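Local coordinates for protein GphF Dehydratase 1 (Archangium violaceum, PDB 6MBF) that probably dehydrates, and may isomerise or epimerise, intermediates of the gephyronic acid polyketide synthase, as a dehydratase domain of the hotdog type, at residues 164-169 / 202-207. Residues are numbered along the deposited sequence; the frame is centred on the assembly and turned at random.
Sequences PRLRNI and LLDACF
N168 and I169 pack on A205 where a loop of the second hotdog half of this dehydratase meets helix 200-214, the central helix that a hotdog fold wraps in its antiparallel strands. Packing is closest at this end of the contact. The backbones approach to 5.6 Å between N168 CA and A205 CA, and the small alanine methyl permits it: N168 CB lies 3.9 Å from A205 CB. Just where strand 169-175 begins, I169 lies alongside the helix, its CG1 and CD1 each 3.6 Å from A205 O; CG1 also comes within 4.3 Å of A205 CB, and the same side chain continues onto Q208 and C209.

Toward L166 and D204 the fit is looser. The two side chains run roughly at right angles, with L166 CB and CD2 both 4.1 Å from D204 OD2, a distance of van der Waals grazing. The D204 side chain sets off toward the loop, and with CG anti to the backbone N (chi1 171°) OD2 comes to L166. D204 matches the aspartate of the HPALLDAxxQ signature, catalytic in related polyketide dehydratases, and so probably belongs to the active site; OD1 is hydrogen-bonded to Y162 OH, and OD2 accepts a hydrogen bond from Q208 NE2, which also reaches L166 O. Farther out, R165, partly exposed and not touching the helix, forms salt bridges with E188 and E189.

A single water bridges N168 and D204, two buried side chains, with no direct hydrogen bond between the segments. N168 ND2 donates to R165 O at 2.9 Å, the N-H...O angle of 156° being fairly straight although the donor is tilted 26° from the carbonyl plane; this tethers the amide to its own loop. The same nitrogen also donates, over a longer 3.2 Å, to the water, which donates a hydrogen bond to D204 OD2 at 2.7 Å.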
loop_
_atom_site.group_PDB
_atom_site.type_symbol
_atom_site.label_atom_id
_atom_site.label_comp_id
_atom_site.label_asym_id
_atom_site.label_seq_id
_atom_site.Cartn_x
_atom_site.Cartn_y
_atom_site.Cartn_z
ATOM N N PRO A 164 0.449 11.006 -12.761
ATOM C CA PRO A 164 1.460 10.327 -13.590
ATOM C C PRO A 164 2.545 9.598 -12.819
ATOM O O PRO A 164 3.268 8.803 -13.433
ATOM C CB PRO A 164 2.064 11.469 -14.420
ATOM C CG PRO A 164 1.741 12.715 -13.662
ATOM C CD PRO A 164 0.442 12.466 -12.966
ATOM N N ARG A 165 2.713 9.847 -11.520
ATOM C CA ARG A 165 3.666 9.063 -10.745
ATOM C C ARG A 165 3.140 7.682 -10.395
ATOM O O ARG A 165 3.921 6.842 -9.928
ATOM C CB ARG A 165 4.032 9.786 -9.450
ATOM C CG ARG A 165 4.629 11.172 -9.645
ATOM C CD ARG A 165 4.819 11.838 -8.301
ATOM N NE ARG A 165 5.398 13.167 -8.438
ATOM C CZ ARG A 165 6.698 13.422 -8.358
ATOM N NH1 ARG A 165 7.554 12.436 -8.133
ATOM N NH2 ARG A 165 7.140 14.667 -8.493
ATOM N N LEU A 166 1.847 7.435 -10.610
ATOM C CA LEU A 166 1.200 6.205 -10.167
ATOM C C LEU A 166 0.597 5.442 -11.347
ATOM O O LEU A 166 -0.554 4.989 -11.295
ATOM C CB LEU A 166 0.143 6.541 -9.109
ATOM C CG LEU A 166 0.729 7.231 -7.868
ATOM C CD1 LEU A 166 -0.356 7.745 -6.947
ATOM C CD2 LEU A 166 1.664 6.271 -7.120
ATOM N N ARG A 167 1.380 5.300 -12.425
ATOM C CA ARG A 167 0.989 4.528 -13.605
ATOM C C ARG A 167 2.154 3.605 -13.957
ATOM O O ARG A 167 2.780 3.737 -15.013
ATOM C CB ARG A 167 0.619 5.459 -14.770
ATOM C CG ARG A 167 -0.536 6.402 -14.423
ATOM C CD ARG A 167 -0.760 7.455 -15.496
ATOM N NE ARG A 167 -1.769 8.400 -15.035
ATOM C CZ ARG A 167 -1.831 9.684 -15.381
ATOM N NH1 ARG A 167 -0.947 10.199 -16.235
ATOM N NH2 ARG A 167 -2.790 10.452 -14.870
ATOM N N ASN A 168 2.438 2.655 -13.065
ATOM C CA ASN A 168 3.692 1.915 -13.100
ATOM C C ASN A 168 3.544 0.472 -13.566
ATOM O O ASN A 168 4.522 -0.288 -13.506
ATOM C CB ASN A 168 4.346 1.975 -11.721
ATOM C CG ASN A 168 4.700 3.403 -11.328
ATOM O OD1 ASN A 168 5.551 4.027 -11.962
ATOM N ND2 ASN A 168 4.037 3.932 -10.299
ATOM N N ILE A 169 2.367 0.086 -14.050
ATOM C CA ILE A 169 2.175 -1.224 -14.676
ATOM C C ILE A 169 2.651 -1.134 -16.117
ATOM O O ILE A 169 2.160 -0.305 -16.893
ATOM C CB ILE A 169 0.706 -1.673 -14.622
ATOM C CG1 ILE A 169 0.101 -1.450 -13.235
ATOM C CG2 ILE A 169 0.582 -3.180 -14.992
ATOM C CD1 ILE A 169 -1.403 -1.670 -13.211
ATOM N N LEU A 202 5.203 1.139 -5.915
ATOM C CA LEU A 202 5.285 -0.200 -6.484
ATOM C C LEU A 202 4.140 -1.084 -5.990
ATOM O O LEU A 202 3.479 -1.762 -6.782
ATOM C CB LEU A 202 6.648 -0.817 -6.164
ATOM C CG LEU A 202 6.985 -2.138 -6.871
ATOM C CD1 LEU A 202 8.476 -2.248 -7.079
ATOM C CD2 LEU A 202 6.499 -3.322 -6.056
ATOM N N LEU A 203 3.880 -1.092 -4.680
ATOM C CA LEU A 203 2.786 -1.923 -4.190
ATOM C C LEU A 203 1.436 -1.418 -4.692
ATOM O O LEU A 203 0.576 -2.223 -5.059
ATOM C CB LEU A 203 2.815 -2.001 -2.664
ATOM C CG LEU A 203 1.800 -2.983 -2.080
ATOM C CD1 LEU A 203 2.036 -4.404 -2.601
ATOM C CD2 LEU A 203 1.832 -2.936 -0.543
ATOM N N ASP A 204 1.245 -0.093 -4.760
ATOM C CA ASP A 204 0.022 0.439 -5.360
ATOM C C ASP A 204 -0.151 -0.038 -6.797
ATOM O O ASP A 204 -1.271 -0.357 -7.215
ATOM C CB ASP A 204 0.013 1.966 -5.319
ATOM C CG ASP A 204 -1.135 2.553 -6.119
ATOM O OD1 ASP A 204 -2.286 2.506 -5.635
ATOM O OD2 ASP A 204 -0.878 3.047 -7.238
ATOM N N ALA A 205 0.936 -0.078 -7.573
ATOM C CA ALA A 205 0.844 -0.584 -8.941
ATOM C C ALA A 205 0.357 -2.034 -8.964
ATOM O O ALA A 205 -0.467 -2.408 -9.808
ATOM C CB ALA A 205 2.200 -0.454 -9.639
ATOM N N CYS A 206 0.826 -2.858 -8.024
ATOM C CA CYS A 206 0.340 -4.232 -7.943
ATOM C C CYS A 206 -1.147 -4.271 -7.606
ATOM O O CYS A 206 -1.905 -5.049 -8.193
ATOM C CB CYS A 206 1.149 -5.020 -6.909
ATOM S SG CYS A 206 2.907 -5.213 -7.329
ATOM N N PHE A 207 -1.585 -3.434 -6.666
ATOM C CA PHE A 207 -3.006 -3.401 -6.344
ATOM C C PHE A 207 -3.819 -2.875 -7.521
ATOM O O PHE A 207 -4.946 -3.332 -7.747
ATOM C CB PHE A 207 -3.250 -2.558 -5.088
ATOM C CG PHE A 207 -2.709 -3.170 -3.803
ATOM C CD1 PHE A 207 -2.066 -4.409 -3.793
ATOM C CD2 PHE A 207 -2.837 -2.484 -2.605
ATOM C CE1 PHE A 207 -1.568 -4.957 -2.589
ATOM C CE2 PHE A 207 -2.349 -3.020 -1.413
ATOM C CZ PHE A 207 -1.717 -4.248 -1.402
HETATM O O HOH W 1 1.484 3.051 -8.624
#